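Local coordinates for protein ribonucleoside-diphosphate reductase, alpha chain (Actinobacillus ureae ATCC 25976, PDB 6DQX) that probably reduces ribonucleoside diphosphates to deoxyribonucleoside diphosphates, as the catalytic alpha subunit of a class Id ribonucleotide reductase, at residues V124-I130 against V167-Q173; L196-T200 against K235-R239; T313-D317 against Q389-K393; W353-L357 against K372-I376; K435-Y439 against I473-S479. All blocks are in the same frame, centred on the assembly; numbering follows the deposited sequence.

Contact 1 (V124-I130 against V167-Q173)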
# COMPACT_ATOMS: atom_id res chain seq x y z
N VAL A 124 3.75 -0.65 8.18
CA VAL A 124 4.49 -1.73 7.54
C VAL A 124 5.49 -1.23 6.49
O VAL A 124 6.63 -1.71 6.40
CB VAL A 124 3.54 -2.81 6.97
CG1 VAL A 124 4.31 -3.88 6.20
CG2 VAL A 124 2.72 -3.46 8.08
N GLY A 125 5.09 -0.24 5.68
CA GLY A 125 6.01 0.36 4.77
C GLY A 125 7.23 0.97 5.42
O GLY A 125 8.35 0.70 5.01
N MET A 126 7.00 1.79 6.45
CA MET A 126 8.10 2.46 7.13
C MET A 126 9.01 1.44 7.82
O MET A 126 10.24 1.58 7.76
CB MET A 126 7.60 3.46 8.18
CG MET A 126 6.87 4.67 7.62
SD MET A 126 7.87 5.54 6.41
CE MET A 126 9.25 6.10 7.38
N MET A 127 8.42 0.43 8.44
CA MET A 127 9.21 -0.63 9.11
C MET A 127 9.91 -1.59 8.15
O MET A 127 11.00 -2.08 8.47
CB MET A 127 8.34 -1.42 10.08
CG MET A 127 7.92 -0.62 11.30
SD MET A 127 9.32 0.10 12.18
CE MET A 127 10.31 -1.35 12.53
N SER A 128 9.33 -1.85 6.98
CA SER A 128 10.04 -2.64 5.95
C SER A 128 11.30 -1.95 5.42
O SER A 128 12.25 -2.62 5.02
CB SER A 128 9.10 -2.96 4.78
OG SER A 128 7.96 -3.67 5.22
N LYS A 129 11.30 -0.62 5.40
CA LYS A 129 12.50 0.14 5.04
C LYS A 129 13.52 0.06 6.18
O LYS A 129 14.70 -0.13 5.91
CB LYS A 129 12.19 1.62 4.78
CG LYS A 129 13.40 2.50 4.46
CD LYS A 129 14.11 2.04 3.18
CE LYS A 129 14.98 3.14 2.57
NZ LYS A 129 15.39 2.83 1.16
N ILE A 130 13.06 0.25 7.40
CA ILE A 130 13.92 0.36 8.59
C ILE A 130 14.44 -1.02 9.04
O ILE A 130 15.60 -1.15 9.47
CB ILE A 130 13.16 1.08 9.74
CG1 ILE A 130 12.91 2.55 9.36
CG2 ILE A 130 13.93 0.98 11.06
CD1 ILE A 130 11.83 3.27 10.16
N VAL A 167 3.50 -4.45 -0.32
CA VAL A 167 4.36 -3.51 0.40
C VAL A 167 5.75 -4.13 0.61
O VAL A 167 6.76 -3.49 0.33
CB VAL A 167 3.77 -3.06 1.74
CG1 VAL A 167 4.83 -2.35 2.58
CG2 VAL A 167 2.59 -2.14 1.55
N ILE A 168 5.79 -5.38 1.09
CA ILE A 168 7.09 -6.03 1.35
C ILE A 168 7.82 -6.46 0.07
O ILE A 168 9.05 -6.50 0.05
CB ILE A 168 7.00 -7.19 2.37
CG1 ILE A 168 6.33 -8.43 1.77
CG2 ILE A 168 6.30 -6.72 3.63
CD1 ILE A 168 6.23 -9.60 2.72
N ASP A 169 7.08 -6.74 -1.00
CA ASP A 169 7.70 -6.95 -2.32
C ASP A 169 8.43 -5.71 -2.82
O ASP A 169 9.50 -5.81 -3.43
CB ASP A 169 6.62 -7.35 -3.34
CG ASP A 169 7.20 -7.75 -4.71
OD1 ASP A 169 8.39 -8.10 -4.82
OD2 ASP A 169 6.43 -7.70 -5.68
N VAL A 170 7.85 -4.54 -2.54
CA VAL A 170 8.30 -3.25 -3.05
C VAL A 170 9.34 -2.56 -2.16
O VAL A 170 10.26 -1.93 -2.68
CB VAL A 170 7.05 -2.35 -3.31
CG1 VAL A 170 7.40 -0.89 -3.44
CG2 VAL A 170 6.32 -2.88 -4.54
N ILE A 171 9.21 -2.68 -0.84
CA ILE A 171 10.08 -1.98 0.10
C ILE A 171 10.91 -3.00 0.87
O ILE A 171 10.35 -3.97 1.41
CB ILE A 171 9.24 -1.18 1.12
CG1 ILE A 171 8.32 -0.21 0.39
CG2 ILE A 171 10.13 -0.41 2.09
CD1 ILE A 171 7.27 0.38 1.29
N SER A 172 12.22 -2.77 0.93
CA SER A 172 13.14 -3.64 1.69
C SER A 172 14.28 -2.87 2.38
O SER A 172 14.50 -1.69 2.11
CB SER A 172 13.71 -4.72 0.76
OG SER A 172 12.73 -5.73 0.59
N GLN A 173 14.98 -3.58 3.27
CA GLN A 173 16.15 -3.08 4.01
C GLN A 173 17.39 -3.88 3.63
O GLN A 173 18.15 -3.49 2.75
CB GLN A 173 15.89 -3.22 5.52
CG GLN A 173 16.73 -2.29 6.41
CD GLN A 173 18.06 -2.86 6.86
OE1 GLN A 173 18.25 -4.08 6.94
NE2 GLN A 173 18.99 -1.97 7.18
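Two successive beta-alpha-beta crossovers of the reductase barrel meet here: helix 114-130, between strands 105-109 and 134-137, receives Val167 from the last turn of helix 156-170 and Ile171 from just beyond it, where the chain leads to strand 181-186. Gly125 faces Val167 across the seam. Having no side chain, it lets Val167 CG1 rest 3.7 Å from Gly125 CA, while Val124 CG1 meets Val167 CG1 at 4.0 Å. Ile171 turns its beta-branched side chain back onto helix 114-130. With CG1 beside the backbone N (chi1 -56°), its CG2 is left anti to that nitrogen and lies 3.5 Å from Lys129 N, and CD1 comes over Gly125 CA. Ser128 fits the seam because its hydroxyl is spent within its own helix: Ser128 OG donates to Val124 O at 2.6 Å from above the carbonyl plane, and Ser128 N reaches that oxygen from the opposite face. What Ser128 offers across the contact is therefore largely carbon, with CB 3.8 Å from Ile171 CG2. The second subunit packs nearby, its Leu163 on Val167 and its Met118 on Ile171. The hold between the segments is thus mainly apolar, and with the serine hydroxyl already satisfied, the fit of methyl groups against the glycine, rather than directed bonds, sets their spacing.

Contact 2 (L196-T200 against K235-R239). With EDO (1,2-ethanediol), chain I.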
# COMPACT_ATOMS: atom_id res chain seq x y z
N LEU A 196 -5.83 -20.27 3.77
CA LEU A 196 -5.20 -21.61 3.68
C LEU A 196 -4.57 -21.97 2.32
O LEU A 196 -3.83 -22.95 2.24
CB LEU A 196 -6.16 -22.71 4.15
CG LEU A 196 -6.43 -22.79 5.66
CD1 LEU A 196 -7.35 -23.96 5.97
CD2 LEU A 196 -5.14 -22.92 6.47
N ASP A 197 -4.85 -21.19 1.26
CA ASP A 197 -4.18 -21.34 -0.04
C ASP A 197 -3.03 -20.37 -0.28
O ASP A 197 -2.44 -20.37 -1.34
CB ASP A 197 -5.21 -21.28 -1.18
CG ASP A 197 -6.13 -22.49 -1.20
OD1 ASP A 197 -5.75 -23.55 -0.67
OD2 ASP A 197 -7.24 -22.38 -1.73
N ILE A 198 -2.67 -19.56 0.73
CA ILE A 198 -1.47 -18.73 0.65
C ILE A 198 -0.25 -19.60 0.28
O ILE A 198 -0.14 -20.70 0.78
CB ILE A 198 -1.24 -17.98 1.99
CG1 ILE A 198 -2.20 -16.78 2.07
CG2 ILE A 198 0.20 -17.53 2.14
CD1 ILE A 198 -2.18 -15.99 3.37
N HIS A 199 0.61 -19.10 -0.60
CA HIS A 199 1.81 -19.81 -1.12
C HIS A 199 1.56 -20.91 -2.20
O HIS A 199 2.53 -21.37 -2.82
CB HIS A 199 2.71 -20.35 0.01
CG HIS A 199 3.35 -19.28 0.85
ND1 HIS A 199 4.36 -19.56 1.75
CD2 HIS A 199 3.15 -17.94 0.91
CE1 HIS A 199 4.74 -18.44 2.35
NE2 HIS A 199 4.01 -17.45 1.86
N THR A 200 0.32 -21.32 -2.44
CA THR A 200 0.02 -22.30 -3.51
C THR A 200 0.23 -21.71 -4.89
O THR A 200 0.24 -20.48 -5.06
CB THR A 200 -1.44 -22.83 -3.46
OG1 THR A 200 -2.36 -21.75 -3.69
CG2 THR A 200 -1.73 -23.50 -2.15
N LYS A 235 -6.93 -29.97 6.52
CA LYS A 235 -6.34 -29.14 5.47
C LYS A 235 -5.18 -28.27 6.01
O LYS A 235 -4.15 -28.14 5.38
CB LYS A 235 -7.42 -28.28 4.81
CG LYS A 235 -6.90 -27.49 3.62
CD LYS A 235 -7.97 -26.68 2.90
CE LYS A 235 -7.31 -25.91 1.75
NZ LYS A 235 -8.28 -25.20 0.88
N LEU A 236 -5.37 -27.67 7.19
CA LEU A 236 -4.31 -26.87 7.80
C LEU A 236 -3.04 -27.70 8.02
O LEU A 236 -1.94 -27.28 7.64
CB LEU A 236 -4.81 -26.26 9.12
CG LEU A 236 -3.90 -25.22 9.79
CD1 LEU A 236 -4.72 -24.34 10.72
CD2 LEU A 236 -2.75 -25.88 10.53
N LEU A 237 -3.20 -28.90 8.59
CA LEU A 237 -2.07 -29.84 8.78
C LEU A 237 -1.42 -30.23 7.46
O LEU A 237 -0.19 -30.35 7.39
CB LEU A 237 -2.51 -31.12 9.52
CG LEU A 237 -3.13 -31.05 10.93
CD1 LEU A 237 -3.32 -32.47 11.46
CD2 LEU A 237 -2.30 -30.22 11.89
N GLN A 238 -2.22 -30.44 6.42
CA GLN A 238 -1.70 -30.72 5.06
C GLN A 238 -0.84 -29.56 4.56
O GLN A 238 0.25 -29.76 4.06
CB GLN A 238 -2.84 -30.99 4.07
CG GLN A 238 -2.39 -31.54 2.71
CD GLN A 238 -3.49 -31.49 1.64
OE1 GLN A 238 -4.61 -31.03 1.88
NE2 GLN A 238 -3.17 -31.98 0.44
N ARG A 239 -1.34 -28.33 4.73
CA ARG A 239 -0.59 -27.13 4.34
C ARG A 239 0.76 -27.00 5.09
O ARG A 239 1.78 -26.63 4.52
CB ARG A 239 -1.45 -25.88 4.57
CG ARG A 239 -2.73 -25.80 3.73
CD ARG A 239 -2.46 -25.86 2.23
NE ARG A 239 -1.42 -24.90 1.84
CZ ARG A 239 -0.54 -25.04 0.84
NH1 ARG A 239 0.35 -24.07 0.61
NH2 ARG A 239 -0.53 -26.13 0.06
C1 EDO I . -8.44 -19.92 -3.26
O1 EDO I . -8.86 -20.19 -1.92
C2 EDO I . -9.65 -20.04 -4.17
O2 EDO I . -10.44 -18.86 -3.97
O HOH W 1 -0.66 -22.23 2.97
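Ile198 O is gripped by two donors: a water donates to it at 2.7 Å, and Arg239 NH1 adds a weak bond at 3.4 Å. The carbonyl belongs to the type II beta turn Asp197-Thr200, in the loop after helix 192-195, and the arginine to helix 227-243, part of the crossover joining the parallel strands 209-213 and 247-249 of the barrel. The same water accepts from Arg239 NE at 3.0 Å, lying at the edge of the guanidinium and in its plane, and so bridges helix and turn. An arginine suits this place because it has several N-H groups to share out: NE holds the water, NH1 reaches the turn, and NH2 forms a salt bridge to Glu242, while bends at chi2 and chi3 fold the flat group against the turn. Beside these polar groups Leu196 packs on helix 227-243, with CD2 4.2 Å from Leu236 CG and CD1 against the methylenes of Lys235. That lysine is fully extended, long enough to pass Leu196 and set NZ 3.4 Å from Asp197 OD1 in a weak salt bridge; Asp197 OD2 receives a hydrogen bond from a bound ethanediol. Thr200 has two roles. Its OG1 donates to a lone pair of Asp197 O, closing the turn alongside the backbone N-H, and its CG2 sits over one face of the Arg239 guanidinium, 3.5 Å from Arg239 NH1.

Contact 3 (T313-D317 against Q389-K393). With EDO (1,2-ethanediol), chain F.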
# COMPACT_ATOMS: atom_id res chain seq x y z
N THR A 313 19.06 -7.16 31.36
CA THR A 313 17.74 -6.56 31.52
C THR A 313 17.80 -5.01 31.53
O THR A 313 17.02 -4.33 30.81
CB THR A 313 17.06 -7.09 32.79
OG1 THR A 313 17.00 -8.53 32.71
CG2 THR A 313 15.67 -6.50 32.97
N TYR A 314 18.73 -4.47 32.32
CA TYR A 314 19.03 -3.03 32.35
C TYR A 314 19.35 -2.54 30.95
O TYR A 314 18.87 -1.49 30.53
CB TYR A 314 20.20 -2.73 33.26
CG TYR A 314 19.88 -2.58 34.73
CD1 TYR A 314 19.09 -3.50 35.41
CD2 TYR A 314 20.37 -1.49 35.45
CE1 TYR A 314 18.83 -3.36 36.77
CE2 TYR A 314 20.11 -1.33 36.80
CZ TYR A 314 19.35 -2.27 37.46
OH TYR A 314 19.12 -2.11 38.80
N PHE A 315 20.13 -3.33 30.21
CA PHE A 315 20.53 -2.95 28.85
C PHE A 315 19.32 -2.86 27.94
O PHE A 315 19.18 -1.89 27.18
CB PHE A 315 21.56 -3.92 28.28
CG PHE A 315 21.94 -3.63 26.87
CD1 PHE A 315 22.69 -2.51 26.58
CD2 PHE A 315 21.54 -4.48 25.82
CE1 PHE A 315 23.06 -2.22 25.28
CE2 PHE A 315 21.91 -4.20 24.52
CZ PHE A 315 22.69 -3.08 24.25
N LEU A 316 18.46 -3.87 27.99
CA LEU A 316 17.26 -3.88 27.16
C LEU A 316 16.31 -2.73 27.50
O LEU A 316 15.68 -2.14 26.62
CB LEU A 316 16.56 -5.23 27.26
CG LEU A 316 17.34 -6.36 26.57
CD1 LEU A 316 16.56 -7.64 26.66
CD2 LEU A 316 17.64 -6.05 25.10
N ASP A 317 16.26 -2.34 28.77
CA ASP A 317 15.45 -1.17 29.12
C ASP A 317 15.99 0.11 28.50
O ASP A 317 15.21 0.92 28.03
CB ASP A 317 15.30 -1.02 30.62
CG ASP A 317 14.18 -0.07 30.98
OD1 ASP A 317 13.04 -0.31 30.53
OD2 ASP A 317 14.43 0.91 31.72
N GLN A 389 12.05 -4.75 38.73
CA GLN A 389 11.66 -4.07 39.99
C GLN A 389 12.64 -2.98 40.40
O GLN A 389 12.22 -1.89 40.75
CB GLN A 389 11.48 -5.10 41.12
CG GLN A 389 10.28 -6.03 40.92
CD GLN A 389 10.31 -7.27 41.80
OE1 GLN A 389 11.32 -7.61 42.38
NE2 GLN A 389 9.19 -7.94 41.90
N GLU A 390 13.95 -3.25 40.33
CA GLU A 390 15.00 -2.25 40.62
C GLU A 390 14.95 -1.08 39.64
O GLU A 390 15.10 0.10 40.03
CB GLU A 390 16.40 -2.86 40.54
CG GLU A 390 16.68 -3.96 41.56
CD GLU A 390 17.88 -4.84 41.23
OE1 GLU A 390 18.57 -4.68 40.18
OE2 GLU A 390 18.15 -5.72 42.07
N LEU A 391 14.74 -1.40 38.37
CA LEU A 391 14.58 -0.37 37.36
C LEU A 391 13.41 0.58 37.62
O LEU A 391 13.51 1.77 37.32
CB LEU A 391 14.43 -0.98 35.96
CG LEU A 391 15.68 -1.59 35.34
CD1 LEU A 391 15.31 -2.54 34.18
CD2 LEU A 391 16.66 -0.51 34.87
N ALA A 392 12.28 0.06 38.13
CA ALA A 392 11.15 0.92 38.47
C ALA A 392 11.49 1.86 39.65
O ALA A 392 11.07 3.02 39.67
CB ALA A 392 9.93 0.10 38.77
N LYS A 393 12.23 1.35 40.62
CA LYS A 393 12.70 2.17 41.75
C LYS A 393 13.61 3.28 41.28
O LYS A 393 13.52 4.39 41.78
CB LYS A 393 13.45 1.34 42.79
CG LYS A 393 12.57 0.39 43.55
CD LYS A 393 13.27 -0.22 44.76
CE LYS A 393 12.28 -0.97 45.64
NZ LYS A 393 11.48 -1.97 44.87
C1 EDO F . 17.14 4.85 31.17
O1 EDO F . 17.09 4.94 29.73
C2 EDO F . 16.57 3.54 31.67
O2 EDO F . 15.33 3.24 31.04
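Apolar contact between Tyr314 and Leu391 carries most of this crossing. Leu391 CD2 stands over the centre of the tyrosine ring, 3.7 Å from the centroid and 7° off the ring normal, a CH-pi contact with the methyl carbon almost on that normal. The second branch of the leucine spreads toward the first helix: Leu391 CD1 lies 3.9 Å from Asp317 CB and 4.2 Å from Thr313 CG2. A forked side chain suits the spot, since one methyl serves the ring and the other packs against Thr313 and Asp317, one turn apart. The helices involved are 308-327, part of the connection between the parallel barrel strands 288-296 and 347-351, and the long helix 367-395; their short segments cross at -51° with axes 10.8 Å apart, a gap that leucine and tyrosine bridge. Among the polar contacts, Tyr314 OH reaches beyond the leucine to Glu390, placing Glu390 OE1 3.0 Å away near the plane of the ring, with the carboxylate turned steeply to it. Asp317 packs through its CB, and its buried carboxylate is satisfied by arginines: OD1 pairs with Arg344, and OD2 pairs with Arg407 and accepts from ethanediol O2 at 2.6 Å.

Contact 4 (W353-L357 against K372-I376)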
# COMPACT_ATOMS: atom_id res chain seq x y z
N TRP A 353 21.14 -23.86 24.58
CA TRP A 353 20.53 -24.91 25.43
C TRP A 353 21.12 -26.30 25.15
O TRP A 353 21.59 -26.98 26.06
CB TRP A 353 19.02 -24.94 25.19
CG TRP A 353 18.21 -26.06 25.82
CD1 TRP A 353 17.28 -26.83 25.19
CD2 TRP A 353 18.24 -26.51 27.19
NE1 TRP A 353 16.71 -27.73 26.07
CE2 TRP A 353 17.27 -27.54 27.31
CE3 TRP A 353 18.95 -26.11 28.33
CZ2 TRP A 353 17.03 -28.22 28.53
CZ3 TRP A 353 18.72 -26.82 29.54
CH2 TRP A 353 17.76 -27.84 29.62
N HIS A 354 21.10 -26.72 23.88
CA HIS A 354 21.63 -28.03 23.55
C HIS A 354 23.14 -28.10 23.83
O HIS A 354 23.64 -29.11 24.37
CB HIS A 354 21.32 -28.41 22.11
CG HIS A 354 21.42 -29.87 21.84
ND1 HIS A 354 21.37 -30.38 20.56
CD2 HIS A 354 21.55 -30.94 22.67
CE1 HIS A 354 21.45 -31.70 20.62
NE2 HIS A 354 21.57 -32.06 21.88
N SER A 355 23.84 -27.00 23.53
CA SER A 355 25.24 -26.88 23.91
C SER A 355 25.50 -27.12 25.40
O SER A 355 26.42 -27.87 25.75
CB SER A 355 25.84 -25.53 23.49
OG SER A 355 25.87 -25.44 22.07
N TYR A 356 24.72 -26.47 26.26
CA TYR A 356 24.84 -26.70 27.69
C TYR A 356 24.64 -28.19 28.02
O TYR A 356 25.42 -28.77 28.79
CB TYR A 356 23.84 -25.84 28.47
CG TYR A 356 23.86 -26.11 29.95
CD1 TYR A 356 24.86 -25.60 30.75
CD2 TYR A 356 22.90 -26.92 30.53
CE1 TYR A 356 24.90 -25.87 32.11
CE2 TYR A 356 22.92 -27.19 31.89
CZ TYR A 356 23.94 -26.66 32.67
OH TYR A 356 23.99 -26.91 34.03
N LEU A 357 23.61 -28.81 27.45
CA LEU A 357 23.34 -30.23 27.73
C LEU A 357 24.50 -31.09 27.29
O LEU A 357 24.94 -31.97 28.04
CB LEU A 357 22.05 -30.70 27.10
CG LEU A 357 20.80 -30.03 27.66
CD1 LEU A 357 19.60 -30.55 26.93
CD2 LEU A 357 20.64 -30.24 29.17
N LYS A 372 17.39 -29.60 34.47
CA LYS A 372 18.16 -28.40 34.10
C LYS A 372 17.26 -27.31 33.49
O LYS A 372 17.47 -26.11 33.74
CB LYS A 372 19.28 -28.76 33.13
CG LYS A 372 20.39 -29.66 33.70
CD LYS A 372 21.14 -29.01 34.83
CE LYS A 372 22.50 -29.68 35.03
NZ LYS A 372 23.11 -29.15 36.25
N ASN A 373 16.27 -27.75 32.73
CA ASN A 373 15.31 -26.83 32.04
C ASN A 373 14.58 -26.03 33.12
O ASN A 373 14.51 -24.80 33.07
CB ASN A 373 14.35 -27.66 31.20
CG ASN A 373 13.58 -26.86 30.17
OD1 ASN A 373 14.11 -25.94 29.57
ND2 ASN A 373 12.33 -27.23 29.97
N ASN A 374 14.06 -26.73 34.13
CA ASN A 374 13.39 -26.07 35.22
C ASN A 374 14.29 -25.09 35.96
O ASN A 374 13.88 -23.96 36.26
CB ASN A 374 12.83 -27.10 36.22
CG ASN A 374 12.02 -26.46 37.31
OD1 ASN A 374 10.90 -26.00 37.06
ND2 ASN A 374 12.55 -26.45 38.54
N LEU A 375 15.51 -25.53 36.28
CA LEU A 375 16.47 -24.72 37.04
C LEU A 375 16.83 -23.44 36.29
O LEU A 375 16.79 -22.35 36.84
CB LEU A 375 17.74 -25.53 37.29
CG LEU A 375 18.87 -24.76 37.97
CD1 LEU A 375 18.44 -24.24 39.34
CD2 LEU A 375 20.09 -25.64 38.04
N ILE A 376 17.20 -23.60 35.04
CA ILE A 376 17.65 -22.46 34.23
C ILE A 376 16.56 -21.41 34.08
O ILE A 376 16.79 -20.20 34.35
CB ILE A 376 18.17 -22.94 32.86
CG1 ILE A 376 19.53 -23.61 33.08
CG2 ILE A 376 18.28 -21.78 31.87
CD1 ILE A 376 20.14 -24.26 31.85
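Trp353 slides the outer rim of its six-membered ring over Asn373, whose OD1 lies 3.8 Å above the plane and toward the rim, while Leu357 CD1 lies over the rim of the opposite face. The two helices form a helix-loop-helix pair: 353-359 follows barrel strand 347-351 almost at once, and the chain then turns into the long helix 367-395, the short segments running at 121° to each other. With axes 12.1 Å apart, the space calls for large side chains, which the two aromatics provide. Trp353 CG is anti to the backbone N (chi1 172°), and this swings the indole across so that CH2 comes 3.4 Å from Asn373 N. At its edge, near the ring plane, lie Lys372 CB and Ile376 CD1. The polar ends of this layer are satisfied outside it: Trp353 NE1 donates to Gln508, Asn373 binds Gln511 and Arg512, and Arg512 also makes a cation-pi contact with the indole. Ile376 fits because its slender CG1-CD1 arm enters between the aromatics, with CD1 3.7 Å from Trp353 CZ3 and 4.0 Å from Tyr356 CE2, there over the face of the phenol. Lys372 runs its methylenes along the tyrosine's edge, with CG in the ring plane. The phenol's stronger partner is Asp301; Lys372 NZ adds only a weak bond, 3.3 Å from Tyr356 OH.

Contact 5 (K435-Y439 against I473-S479)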
# COMPACT_ATOMS: atom_id res chain seq x y z
N LYS A 435 21.07 -29.18 14.47
CA LYS A 435 20.58 -29.85 13.28
C LYS A 435 21.35 -31.14 13.13
O LYS A 435 20.76 -32.20 13.02
CB LYS A 435 20.77 -28.99 12.03
CG LYS A 435 20.18 -29.63 10.78
CD LYS A 435 20.20 -28.69 9.58
CE LYS A 435 21.61 -28.48 9.05
NZ LYS A 435 21.58 -28.17 7.59
N SER A 436 22.67 -31.04 13.16
CA SER A 436 23.51 -32.21 13.14
C SER A 436 24.93 -31.91 13.66
O SER A 436 25.26 -30.77 14.00
CB SER A 436 23.55 -32.79 11.72
OG SER A 436 24.44 -32.04 10.91
N ASN A 437 25.74 -32.96 13.71
CA ASN A 437 27.10 -32.87 14.27
C ASN A 437 28.16 -32.36 13.31
O ASN A 437 29.28 -32.05 13.73
CB ASN A 437 27.49 -34.23 14.80
CG ASN A 437 26.59 -34.67 15.92
OD1 ASN A 437 26.66 -34.11 17.02
ND2 ASN A 437 25.74 -35.65 15.67
N TYR A 438 27.82 -32.29 12.02
CA TYR A 438 28.76 -31.94 10.95
C TYR A 438 27.94 -31.54 9.72
O TYR A 438 27.29 -32.39 9.11
CB TYR A 438 29.66 -33.15 10.67
CG TYR A 438 30.86 -32.92 9.75
CD1 TYR A 438 31.48 -31.68 9.64
CD2 TYR A 438 31.41 -33.99 9.04
CE1 TYR A 438 32.59 -31.50 8.81
CE2 TYR A 438 32.51 -33.83 8.22
CZ TYR A 438 33.10 -32.59 8.10
OH TYR A 438 34.19 -32.44 7.30
N TYR A 439 27.88 -30.23 9.43
CA TYR A 439 27.00 -29.68 8.37
C TYR A 439 27.56 -28.40 7.75
O TYR A 439 28.33 -27.68 8.39
CB TYR A 439 25.56 -29.43 8.86
CG TYR A 439 25.36 -28.43 10.02
CD1 TYR A 439 25.38 -27.04 9.82
CD2 TYR A 439 25.07 -28.89 11.32
CE1 TYR A 439 25.17 -26.15 10.88
CE2 TYR A 439 24.85 -28.01 12.37
CZ TYR A 439 24.90 -26.65 12.16
OH TYR A 439 24.68 -25.81 13.25
N ILE A 473 30.23 -39.47 9.04
CA ILE A 473 29.23 -38.61 9.70
C ILE A 473 28.60 -37.64 8.68
O ILE A 473 27.38 -37.53 8.60
CB ILE A 473 29.86 -37.86 10.90
CG1 ILE A 473 30.28 -38.88 11.97
CG2 ILE A 473 28.87 -36.85 11.51
CD1 ILE A 473 31.21 -38.32 13.03
N LEU A 474 29.42 -36.97 7.87
CA LEU A 474 28.90 -36.11 6.80
C LEU A 474 27.98 -36.86 5.82
O LEU A 474 26.91 -36.35 5.46
CB LEU A 474 30.06 -35.47 6.04
CG LEU A 474 29.73 -34.45 4.94
CD1 LEU A 474 28.92 -33.28 5.47
CD2 LEU A 474 31.04 -33.98 4.34
N HIS A 475 28.38 -38.06 5.40
CA HIS A 475 27.55 -38.88 4.49
C HIS A 475 26.24 -39.38 5.09
O HIS A 475 25.32 -39.70 4.35
CB HIS A 475 28.34 -40.09 3.95
CG HIS A 475 29.45 -39.70 3.03
ND1 HIS A 475 29.47 -38.50 2.37
CD2 HIS A 475 30.57 -40.36 2.65
CE1 HIS A 475 30.56 -38.42 1.63
NE2 HIS A 475 31.24 -39.54 1.78
N ASN A 476 26.17 -39.45 6.42
CA ASN A 476 24.94 -39.81 7.13
C ASN A 476 24.22 -38.59 7.73
O ASN A 476 23.62 -38.70 8.80
CB ASN A 476 25.27 -40.83 8.23
CG ASN A 476 25.20 -42.24 7.74
OD1 ASN A 476 24.12 -42.84 7.74
ND2 ASN A 476 26.33 -42.79 7.31
N ASP A 477 24.26 -37.45 7.04
CA ASP A 477 23.48 -36.25 7.40
C ASP A 477 23.85 -35.71 8.79
O ASP A 477 22.99 -35.21 9.51
CB ASP A 477 21.97 -36.54 7.30
CG ASP A 477 21.57 -37.20 5.98
OD1 ASP A 477 21.92 -36.64 4.92
OD2 ASP A 477 20.92 -38.27 6.01
N GLY A 478 25.12 -35.83 9.14
CA GLY A 478 25.66 -35.41 10.43
C GLY A 478 25.33 -36.28 11.63
O GLY A 478 25.51 -35.84 12.77
N SER A 479 24.88 -37.51 11.38
CA SER A 479 24.52 -38.47 12.44
C SER A 479 25.73 -39.29 12.85
O SER A 479 26.63 -39.52 12.04
CB SER A 479 23.41 -39.39 11.95
OG SER A 479 23.10 -40.40 12.90
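With CG anti to its carbonyl carbon (chi1 -63°), Asn437 folds its amide back beside its own backbone N, and the two nitrogens together grip Gly478 O. That carbonyl follows a Schellman motif ending helix 467-475, in which Gly478 N bonds to Ile473 O at 2.9 Å and Asp477 N to Leu474 O. A type I' turn from Asn476 to Ser479 overlaps it and presents Gly478 to the loop 435-439. Asn437 N donates at 3.0 Å to Gly478 O, its line tilted a little from the carbonyl plane; ND2 approaches the same oxygen at 2.9 Å, nearly along the C=O axis. Asparagine suits the place because its amide nitrogen supplies a donor beside the backbone N-H, and ND2 also bonds to Phe494 O. Glycine suits position 478 because phi is positive and the space beside its CA is already taken by Ser436, whose CB lies 3.6 Å from Gly478 CA. Tyr438 has CG anti to its backbone N (chi1 -170°), which carries its ring alongside the last turn of the helix, where Trp470 meets it edge-to-face. Its CB touches Ile473 CG2 at 3.9 Å, and Tyr438 CD2 lies 3.6 Å from Leu474 CB.

How the contacts relate
Contacts 1, 3, 4 and 5 are largely buried, and contact 2 only partly so, which fits its mixture of charges and bridging water. Contact 1 differs in having the second subunit against it and is held by apolar packing. Contacts 3 and 4 share the long helix 367-395, their nearest atoms about 12 Å apart; against its aliphatic side chains contact 3 sets one tyrosine and contact 4 a tryptophan and a tyrosine, with buried polar groups satisfied by residues outside each pair. Contact 5, with atoms about 6 Å from contact 4, joins a loop to a helix end through a backbone carbonyl that accepts two hydrogen bonds. Contacts 2 and 3 lie on opposite sides of the chain's centre.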